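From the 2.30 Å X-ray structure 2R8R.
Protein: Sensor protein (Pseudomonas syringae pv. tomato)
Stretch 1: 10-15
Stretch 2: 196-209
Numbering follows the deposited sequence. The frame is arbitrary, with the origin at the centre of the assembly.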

# COMPACT_ATOMS: atom_id res chain seq x y z
N PHE A 10 -4.85 -0.86 5.46
CA PHE A 10 -5.78 -1.61 4.60
C PHE A 10 -5.01 -2.78 4.02
O PHE A 10 -4.15 -2.58 3.17
N LEU A 11 -5.29 -3.97 4.54
CA LEU A 11 -4.60 -5.21 4.18
C LEU A 11 -5.35 -5.96 3.09
O LEU A 11 -6.58 -6.07 3.15
N GLY A 12 -4.61 -6.50 2.12
CA GLY A 12 -5.19 -7.26 1.02
C GLY A 12 -4.34 -8.47 0.68
O GLY A 12 -3.17 -8.51 1.04
N ALA A 13 -4.93 -9.44 -0.05
CA ALA A 13 -4.25 -10.67 -0.50
C ALA A 13 -3.32 -10.45 -1.72
O ALA A 13 -2.36 -11.19 -1.92
N ALA A 14 -3.62 -9.43 -2.53
CA ALA A 14 -2.98 -9.25 -3.81
C ALA A 14 -3.34 -7.90 -4.37
O ALA A 14 -4.29 -7.26 -3.91
N PRO A 15 -2.58 -7.47 -5.40
CA PRO A 15 -2.94 -6.35 -6.24
C PRO A 15 -4.32 -6.57 -6.88
O PRO A 15 -4.63 -7.67 -7.36
N ASN A 196 -2.89 -19.98 -6.20
CA ASN A 196 -2.05 -19.04 -5.45
C ASN A 196 -2.84 -17.92 -4.75
O ASN A 196 -2.58 -17.59 -3.59
N LEU A 197 -3.82 -17.37 -5.45
CA LEU A 197 -4.64 -16.29 -4.91
C LEU A 197 -5.54 -16.78 -3.76
O LEU A 197 -5.82 -16.04 -2.83
N THR A 198 -5.98 -18.03 -3.81
CA THR A 198 -6.72 -18.66 -2.73
C THR A 198 -5.84 -18.78 -1.49
O THR A 198 -6.28 -18.47 -0.36
N ALA A 199 -4.60 -19.22 -1.72
CA ALA A 199 -3.61 -19.37 -0.66
C ALA A 199 -3.33 -18.01 -0.00
O ALA A 199 -3.31 -17.91 1.20
N LEU A 200 -3.12 -16.97 -0.80
CA LEU A 200 -2.82 -15.63 -0.29
C LEU A 200 -4.01 -14.98 0.45
O LEU A 200 -3.82 -14.29 1.44
N ARG A 201 -5.22 -15.24 -0.04
CA ARG A 201 -6.43 -14.78 0.62
C ARG A 201 -6.57 -15.37 2.02
O ARG A 201 -6.94 -14.68 2.94
N GLU A 202 -6.26 -16.66 2.17
CA GLU A 202 -6.23 -17.30 3.47
C GLU A 202 -5.16 -16.71 4.36
O GLU A 202 -5.38 -16.51 5.54
N MSE A 203 -3.99 -16.40 3.81
CA MSE A 203 -2.94 -15.71 4.56
C MSE A 203 -3.39 -14.35 5.08
O MSE A 203 -3.16 -14.01 6.23
N ALA A 204 -4.00 -13.56 4.21
CA ALA A 204 -4.50 -12.24 4.60
C ALA A 204 -5.53 -12.39 5.74
O ALA A 204 -5.51 -11.65 6.72
N MSE A 205 -6.42 -13.36 5.60
CA MSE A 205 -7.44 -13.58 6.64
C MSE A 205 -6.83 -14.05 7.95
O MSE A 205 -7.20 -13.58 9.00
N GLN A 206 -5.91 -15.01 7.87
CA GLN A 206 -5.21 -15.49 9.05
C GLN A 206 -4.41 -14.35 9.69
O GLN A 206 -4.42 -14.20 10.90
N THR A 207 -3.73 -13.55 8.88
CA THR A 207 -3.07 -12.33 9.36
C THR A 207 -4.04 -11.38 10.08
O THR A 207 -3.74 -10.94 11.19
N ALA A 208 -5.20 -11.09 9.47
CA ALA A 208 -6.18 -10.18 10.06
C ALA A 208 -6.79 -10.71 11.35
O ALA A 208 -7.12 -9.91 12.25
N ALA A 209 -6.96 -12.03 11.45
CA ALA A 209 -7.56 -12.64 12.62
C ALA A 209 -6.59 -12.64 13.81
O ALA A 209 -7.03 -12.50 14.97

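Packing of strand 10-12 and the loop that follows it against helix 196-209 in the sensor protein. The strand and helix axes approach to 8.6 Å and run roughly antiparallel, at 145°, so successive residues of stretch 1 meet successively earlier turns of the helix: Leu-11 lies by Ala-204, Thr-207 and Ala-208, Ala-13 by Leu-200, Arg-201 and Ala-204, and Ala-14 by Leu-197. No hydrogen bond crosses the interface; the contact, 320 Å² of buried surface summed over both sides, rests on close apolar packing.

Leu-11 points toward the helix with chi1 t and chi2 p, a rotamer that carries CD2 onto the helical backbone. There Leu-11 CD2 lies 3.5 Å from Ala-204 O, 3.9 Å from Thr-207 CG2 and 4.3 Å from Ala-208 CB. Ala-204 O is not left unpaired beneath this methyl, because it accepts the helical hydrogen bond from Ala-208 N at 2.8 Å. Thr-207 also points toward the strand; its chi1 of -58° (m) lets Thr-207 OG1 reach back one turn and donate to Met-203 O at 2.8 Å, while CG2 faces Leu-11. The hydroxyl is thus satisfied within the helix and the methyl is available for the apolar contact.

Phe-10 (chi1 m) is out of reach, and Gly-12 has no side chain to offer, but Gly-12 C still sits 4.1 Å from Ala-204 CB. The closest pair of CA atoms follows at Ala-13, whose CA is 4.8 Å from Arg-201 CA. Ala-13, with only a methyl, fits here: Ala-13 CB lies 3.6 Å from Arg-201 CA and 4.2 Å from each of Leu-200 CB, Arg-201 CB and Ala-204 CB. Ala-13 O packs 3.6 Å from Leu-200 CB.

Leu-200 points toward the loop, yet its m,t rotamer (-70°, 157°) carries both terminal methyls farther from Ala-13 CB than its own CB is. Leu-197 behaves differently: its CA-to-CB bond runs sideways, but a similar m,t rotamer (-67°, 168°) brings Leu-197 CD2 to 3.6 Å from Ala-14 CB. Arg-201 also starts sideways, then extends through t at chi1, chi2 and chi3, leading its guanidinium away from the interface; NE and NH2 find hydrogen-bond partners elsewhere in the structure. The selenomethionine Met-203 (chi1 m, chi2 t) likewise leads its end away, while Thr-198, Glu-202 and Met-205, also a selenomethionine, point away from the start, leaving the contact face to alanines, leucines and one threonine methyl, beside the CA and CB of Arg-201.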

# COMPACT_ATOMS: atom_id res chain seq x y z
CB PHE A 10 -6.34 -0.72 3.51
CG PHE A 10 -7.18 0.42 4.04
CD1 PHE A 10 -8.60 0.34 4.06
CD2 PHE A 10 -6.58 1.59 4.55
CE1 PHE A 10 -9.37 1.42 4.56
CE2 PHE A 10 -7.35 2.67 5.04
CZ PHE A 10 -8.74 2.59 5.03
CB LEU A 11 -4.48 -6.12 5.39
CG LEU A 11 -3.89 -7.54 5.19
CD1 LEU A 11 -2.38 -7.47 4.81
CD2 LEU A 11 -4.14 -8.40 6.47
CB ALA A 13 -5.29 -11.74 -0.85
CB ALA A 14 -3.43 -10.39 -4.86
CB PRO A 15 -1.82 -6.36 -7.31
CG PRO A 15 -0.68 -6.98 -6.67
CD PRO A 15 -1.28 -8.03 -5.79
CB ASN A 196 -1.01 -18.40 -6.39
CG ASN A 196 0.08 -19.38 -6.83
OD1 ASN A 196 0.23 -20.45 -6.25
ND2 ASN A 196 0.85 -19.00 -7.85
CB LEU A 197 -5.46 -15.61 -6.03
CG LEU A 197 -4.65 -14.83 -7.08
CD1 LEU A 197 -5.52 -14.44 -8.32
CD2 LEU A 197 -3.93 -13.58 -6.46
CB THR A 198 -7.22 -20.07 -3.15
OG1 THR A 198 -8.21 -19.92 -4.16
CG2 THR A 198 -7.79 -20.85 -1.97
CB ALA A 199 -2.31 -20.00 -1.25
CB LEU A 200 -2.36 -14.72 -1.43
CG LEU A 200 -0.99 -15.07 -1.99
CD1 LEU A 200 -0.87 -14.53 -3.44
CD2 LEU A 200 0.11 -14.52 -1.08
CB ARG A 201 -7.65 -15.14 -0.22
CG ARG A 201 -8.99 -14.78 0.44
CD ARG A 201 -10.12 -15.22 -0.40
NE ARG A 201 -11.37 -14.55 -0.04
CZ ARG A 201 -12.56 -14.87 -0.54
NH1 ARG A 201 -12.71 -15.84 -1.45
NH2 ARG A 201 -13.62 -14.18 -0.18
CB GLU A 202 -6.02 -18.80 3.27
CG GLU A 202 -5.76 -19.60 4.55
CD GLU A 202 -5.61 -21.09 4.27
OE1 GLU A 202 -6.56 -21.85 4.53
OE2 GLU A 202 -4.56 -21.50 3.73
CB MSE A 203 -1.67 -15.53 3.71
CG MSE A 203 -0.84 -16.80 3.61
SE MSE A 203 0.78 -16.62 2.57
CE MSE A 203 0.43 -17.88 1.14
CB ALA A 204 -5.13 -11.51 3.37
CB MSE A 205 -8.51 -14.56 6.17
CG MSE A 205 -9.56 -13.87 5.33
SE MSE A 205 -10.84 -15.12 4.69
CE MSE A 205 -12.08 -13.96 3.66
CB GLN A 206 -4.29 -16.63 8.68
CG GLN A 206 -4.99 -17.96 8.37
CD GLN A 206 -4.01 -19.01 7.81
OE1 GLN A 206 -2.90 -18.66 7.34
NE2 GLN A 206 -4.42 -20.28 7.83
CB THR A 207 -2.36 -11.56 8.24
OG1 THR A 207 -1.39 -12.41 7.61
CG2 THR A 207 -1.65 -10.25 8.79
CB ALA A 208 -7.30 -9.82 9.06
CB ALA A 209 -8.02 -14.06 12.30